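Local coordinates for protein Rv1364c/MT1410 (PDB 3KE6), which is of unknown function but probably regulates a sigma factor, through a PP2C-type phosphatase domain that binds manganese and an RsbW-like serine kinase domain, at residues I298-S303 against E362-E367; R369-H372 against T377-T380. All coordinates share one frame; numbering follows the deposited sequence.

Interaction 1: residues I298-S303 against E362-E367; sequences IVHAIS and EALVSE
Leu364, in the loop that follows helix 358-362, reaches across to His300 and Ala301 of helix 292-312. Its CB starts the approach, lying 5.0 Å from the CB of Ala301. CG sits anti to the carbonyl carbon (chi1 -63°), which carries the fork of the side chain up to the imidazole. The two methyls then divide the work. CD1 comes over one face of the His300 ring, 3.7 Å from the ring centroid and only 13° off the ring normal, a clear CH-pi contact; its nearest ring atom is CG of His300, at 3.6 Å. The same methyl also lies 4.1 Å from the backbone N of Ala301, with that residue's CB a little farther off. CD2 stands nearer the rim of the ring, 3.8 Å from ND1 of His300. The two side chains meet at about a right angle. One turn before Ala301, CG1 of Ile298 meets the methyl CG2 of Val365 at 4.1 Å.

Beneath these residues runs strand 376-391: Ile298 and Val365 both touch His383, and Ala301 rests on Leu381. The loop is thus packed against a helix of the histidine kinase-like ATPase fold and also against its sheet. His300 forms the outer limit, with a glycerol beside it. The side chains meet through methyls, a methylene and a ring face, so between these two segments the join probably rests on apolar fit; the loop's hydrogen bonds go to strand 376-391 instead, from Ser366 OG to Arg384 N and between the backbones of Glu367 and Thr382.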
loop_
_atom_site.group_PDB
_atom_site.type_symbol
_atom_site.label_atom_id
_atom_site.label_comp_id
_atom_site.label_asym_id
_atom_site.label_seq_id
_atom_site.Cartn_x
_atom_site.Cartn_y
_atom_site.Cartn_z
ATOM N N ILE A 298 3.756 -2.937 17.772
ATOM C CA ILE A 298 5.020 -3.623 17.628
ATOM C C ILE A 298 5.969 -3.211 18.773
ATOM O O ILE A 298 6.642 -4.071 19.383
ATOM C CB ILE A 298 5.643 -3.303 16.286
ATOM C CG1 ILE A 298 4.830 -3.931 15.141
ATOM C CG2 ILE A 298 7.037 -3.772 16.248
ATOM C CD1 ILE A 298 5.210 -3.404 13.697
ATOM N N VAL A 299 6.001 -1.915 19.106
ATOM C CA VAL A 299 6.856 -1.484 20.208
ATOM C C VAL A 299 6.420 -2.109 21.514
ATOM O O VAL A 299 7.237 -2.466 22.325
ATOM C CB VAL A 299 6.905 0.048 20.375
ATOM C CG1 VAL A 299 7.740 0.425 21.660
ATOM C CG2 VAL A 299 7.449 0.713 19.102
ATOM N N HIS A 300 5.119 -2.221 21.731
ATOM C CA HIS A 300 4.598 -2.867 22.942
ATOM C C HIS A 300 5.125 -4.300 23.030
ATOM O O HIS A 300 5.725 -4.691 24.034
ATOM C CB HIS A 300 3.070 -2.842 22.908
ATOM C CG HIS A 300 2.410 -3.267 24.174
ATOM N ND1 HIS A 300 1.101 -2.945 24.455
ATOM C CD2 HIS A 300 2.833 -4.046 25.201
ATOM C CE1 HIS A 300 0.750 -3.488 25.609
ATOM N NE2 HIS A 300 1.785 -4.158 26.087
ATOM N N ALA A 301 4.943 -5.066 21.957
ATOM C CA ALA A 301 5.322 -6.503 21.969
ATOM C C ALA A 301 6.797 -6.667 22.276
ATOM O O ALA A 301 7.179 -7.373 23.191
ATOM C CB ALA A 301 4.989 -7.174 20.645
ATOM N N ILE A 302 7.621 -5.972 21.527
ATOM C CA ILE A 302 9.059 -6.172 21.611
ATOM C C ILE A 302 9.592 -5.670 22.927
ATOM O O ILE A 302 10.455 -6.323 23.520
ATOM C CB ILE A 302 9.770 -5.522 20.408
ATOM C CG1 ILE A 302 9.307 -6.248 19.129
ATOM C CG2 ILE A 302 11.268 -5.575 20.545
ATOM C CD1 ILE A 302 10.222 -6.050 17.954
ATOM N N SER A 303 9.070 -4.540 23.399
ATOM C CA SER A 303 9.448 -4.019 24.693
ATOM C C SER A 303 9.184 -5.077 25.765
ATOM O O SER A 303 9.996 -5.298 26.649
ATOM C CB SER A 303 8.657 -2.741 24.980
ATOM O OG SER A 303 9.042 -2.146 26.219
ATOM N N GLU A 362 0.133 -12.156 21.027
ATOM C CA GLU A 362 -0.866 -12.641 20.059
ATOM C C GLU A 362 -2.053 -11.696 19.957
ATOM O O GLU A 362 -2.651 -11.574 18.889
ATOM C CB GLU A 362 -1.320 -14.081 20.353
ATOM C CG GLU A 362 -0.432 -15.132 19.646
ATOM C CD GLU A 362 -0.687 -16.579 20.095
ATOM O OE1 GLU A 362 -1.639 -16.836 20.876
ATOM O OE2 GLU A 362 0.086 -17.464 19.661
ATOM N N ALA A 363 -2.359 -11.007 21.050
ATOM C CA ALA A 363 -3.420 -10.010 21.071
ATOM C C ALA A 363 -3.020 -8.634 20.508
ATOM O O ALA A 363 -3.894 -7.800 20.334
ATOM C CB ALA A 363 -3.950 -9.853 22.484
ATOM N N LEU A 364 -1.734 -8.391 20.225
ATOM C CA LEU A 364 -1.250 -7.057 19.752
ATOM C C LEU A 364 -0.849 -7.018 18.279
ATOM O O LEU A 364 -0.959 -5.991 17.604
ATOM C CB LEU A 364 -0.019 -6.626 20.552
ATOM C CG LEU A 364 -0.212 -6.408 22.053
ATOM C CD1 LEU A 364 1.142 -6.350 22.751
ATOM C CD2 LEU A 364 -1.033 -5.150 22.299
ATOM N N VAL A 365 -0.363 -8.145 17.787
ATOM C CA VAL A 365 0.215 -8.226 16.472
ATOM C C VAL A 365 -0.317 -9.444 15.724
ATOM O O VAL A 365 -0.835 -10.381 16.329
ATOM C CB VAL A 365 1.711 -8.249 16.643
ATOM C CG1 VAL A 365 2.384 -9.157 15.627
ATOM C CG2 VAL A 365 2.227 -6.813 16.593
ATOM N N SER A 366 -0.228 -9.418 14.406
ATOM C CA SER A 366 -0.814 -10.484 13.598
ATOM C C SER A 366 -0.449 -11.878 14.117
ATOM O O SER A 366 -1.308 -12.751 14.100
ATOM C CB SER A 366 -0.422 -10.353 12.108
ATOM O OG SER A 366 -0.707 -9.065 11.608
ATOM N N GLU A 367 0.804 -12.092 14.559
ATOM C CA GLU A 367 1.272 -13.423 15.026
ATOM C C GLU A 367 2.494 -13.344 15.935
ATOM O O GLU A 367 3.431 -12.616 15.664
ATOM C CB GLU A 367 1.644 -14.338 13.846
ATOM C CG GLU A 367 1.259 -13.800 12.442
ATOM C CD GLU A 367 1.493 -14.782 11.295
ATOM O OE1 GLU A 367 2.267 -15.762 11.468
ATOM O OE2 GLU A 367 0.870 -14.566 10.215
#

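Interaction 2: residues R369-H372 against T377-T380; sequences RIMH and TTAT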
loop_
_atom_site.group_PDB
_atom_site.type_symbol
_atom_site.label_atom_id
_atom_site.label_comp_id
_atom_site.label_asym_id
_atom_site.label_seq_id
_atom_site.Cartn_x
_atom_site.Cartn_y
_atom_site.Cartn_z
ATOM N N ARG A 369 5.185 -15.902 18.654
ATOM C CA ARG A 369 5.643 -17.241 19.002
ATOM C C ARG A 369 6.768 -17.169 20.016
ATOM O O ARG A 369 7.504 -16.209 20.039
ATOM C CB ARG A 369 6.114 -17.947 17.741
ATOM C CG ARG A 369 5.027 -18.697 17.060
ATOM C CD ARG A 369 5.257 -18.799 15.591
ATOM N NE ARG A 369 4.912 -17.544 14.927
ATOM C CZ ARG A 369 4.511 -17.438 13.655
ATOM N NH1 ARG A 369 4.221 -16.243 13.172
ATOM N NH2 ARG A 369 4.385 -18.511 12.862
ATOM N N ILE A 370 6.871 -18.164 20.875
ATOM C CA ILE A 370 7.958 -18.248 21.831
ATOM C C ILE A 370 8.548 -19.650 21.662
ATOM O O ILE A 370 7.803 -20.620 21.539
ATOM C CB ILE A 370 7.500 -18.022 23.313
ATOM C CG1 ILE A 370 7.225 -16.553 23.678
ATOM C CG2 ILE A 370 8.632 -18.336 24.255
ATOM C CD1 ILE A 370 6.442 -15.684 22.691
ATOM N N MET A 371 9.878 -19.733 21.616
ATOM C CA MET A 371 10.614 -21.002 21.591
ATOM C C MET A 371 11.626 -21.020 22.739
ATOM O O MET A 371 12.212 -19.990 23.081
ATOM C CB MET A 371 11.352 -21.136 20.266
ATOM C CG MET A 371 10.471 -21.500 19.100
ATOM S SD MET A 371 10.709 -20.569 17.568
ATOM C CE MET A 371 10.317 -18.914 18.107
ATOM N N HIS A 372 11.831 -22.185 23.329
ATOM C CA HIS A 372 12.772 -22.346 24.429
ATOM C C HIS A 372 13.735 -23.471 24.073
ATOM O O HIS A 372 13.349 -24.466 23.456
ATOM C CB HIS A 372 12.061 -22.737 25.747
ATOM C CG HIS A 372 11.086 -21.718 26.265
ATOM N ND1 HIS A 372 11.467 -20.458 26.682
ATOM C CD2 HIS A 372 9.746 -21.793 26.471
ATOM C CE1 HIS A 372 10.400 -19.793 27.100
ATOM N NE2 HIS A 372 9.343 -20.578 26.978
ATOM N N THR A 377 15.989 -18.482 24.940
ATOM C CA THR A 377 14.607 -18.229 24.553
ATOM C C THR A 377 14.594 -17.301 23.358
ATOM O O THR A 377 15.321 -16.317 23.337
ATOM C CB THR A 377 13.821 -17.524 25.671
ATOM O OG1 THR A 377 13.713 -18.381 26.810
ATOM C CG2 THR A 377 12.447 -17.172 25.206
ATOM N N THR A 378 13.747 -17.631 22.380
ATOM C CA THR A 378 13.426 -16.744 21.238
ATOM C C THR A 378 11.931 -16.398 21.226
ATOM O O THR A 378 11.072 -17.272 21.281
ATOM C CB THR A 378 13.749 -17.431 19.902
ATOM O OG1 THR A 378 15.138 -17.813 19.868
ATOM C CG2 THR A 378 13.433 -16.529 18.745
ATOM N N ALA A 379 11.636 -15.112 21.159
ATOM C CA ALA A 379 10.263 -14.601 21.037
ATOM C C ALA A 379 10.179 -13.920 19.697
ATOM O O ALA A 379 11.033 -13.129 19.386
ATOM C CB ALA A 379 9.957 -13.620 22.130
ATOM N N THR A 380 9.183 -14.256 18.888
ATOM C CA THR A 380 9.080 -13.678 17.551
ATOM C C THR A 380 7.740 -13.020 17.344
ATOM O O THR A 380 6.766 -13.335 18.027
ATOM C CB THR A 380 9.202 -14.745 16.473
ATOM O OG1 THR A 380 8.112 -15.674 16.613
ATOM C CG2 THR A 380 10.539 -15.493 16.591
HETATM O O HOH W 1 5.847 -14.782 14.497
#
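Two groups grip OG1 of Thr377: ND1 of His372 on the facing strand, 3.1 Å away, and more weakly the backbone N of Gln343. The hydroxyl lies at the edge of the imidazole, in its plane, and either partner could be the donor between OG1 and ND1. The two side chains run side by side, pointing the same way. Backbone bonds zip the rest of the antiparallel pair. Met371 N to Thr378 O, at 2.8 Å, is answered by Thr378 N to Met371 O at 2.9 Å. Arg369 and Thr380 form the next hydrogen-bonded pair: the bond from Thr380 N to Arg369 O measures 2.8 Å, and that from Arg369 N to Thr380 O 3.1 Å.

The side chain of Met371 bends at chi2 and chi3, bringing its CE toward the facing strand, 3.7 Å from CG2 of Thr380. On the same face of the sheet, Thr380 OG1 shares a water with Arg369 NH1, though the arginine's bond to it is weak; the stronger partner of that NH1 is Glu367, in a salt bridge. On the other face, CD1 of Ile370 touches CB of Ala379 at 4.1 Å.

Together the segments form part of the beta hairpin 367-373/376-391. Strand 376-391 is flanked across its other edge by strand 333-340, with backbone bonds from Thr377 to Asp340 and from Ala379 to Val338. The face bearing Ile370 and Ala379 looks to the side where helix 292-312 packs.

Both interactions lie in the kinase-like domain and follow one another along the chain: the loop of interaction 1 leads straight into the first strand of interaction 2, their centres 13 Å apart. Strand 376-391 ties them together, since it supports the helix-loop packing of interaction 1 and supplies one partner of interaction 2. Interaction 1 is largely buried, apolar between its segments, and joins a helix to a loop distant in sequence. Interaction 2 joins near neighbours within one hairpin and is held mainly by backbone hydrogen bonds, with polar side chains along the hairpin, from exposed Arg369 and His372 to buried Thr377.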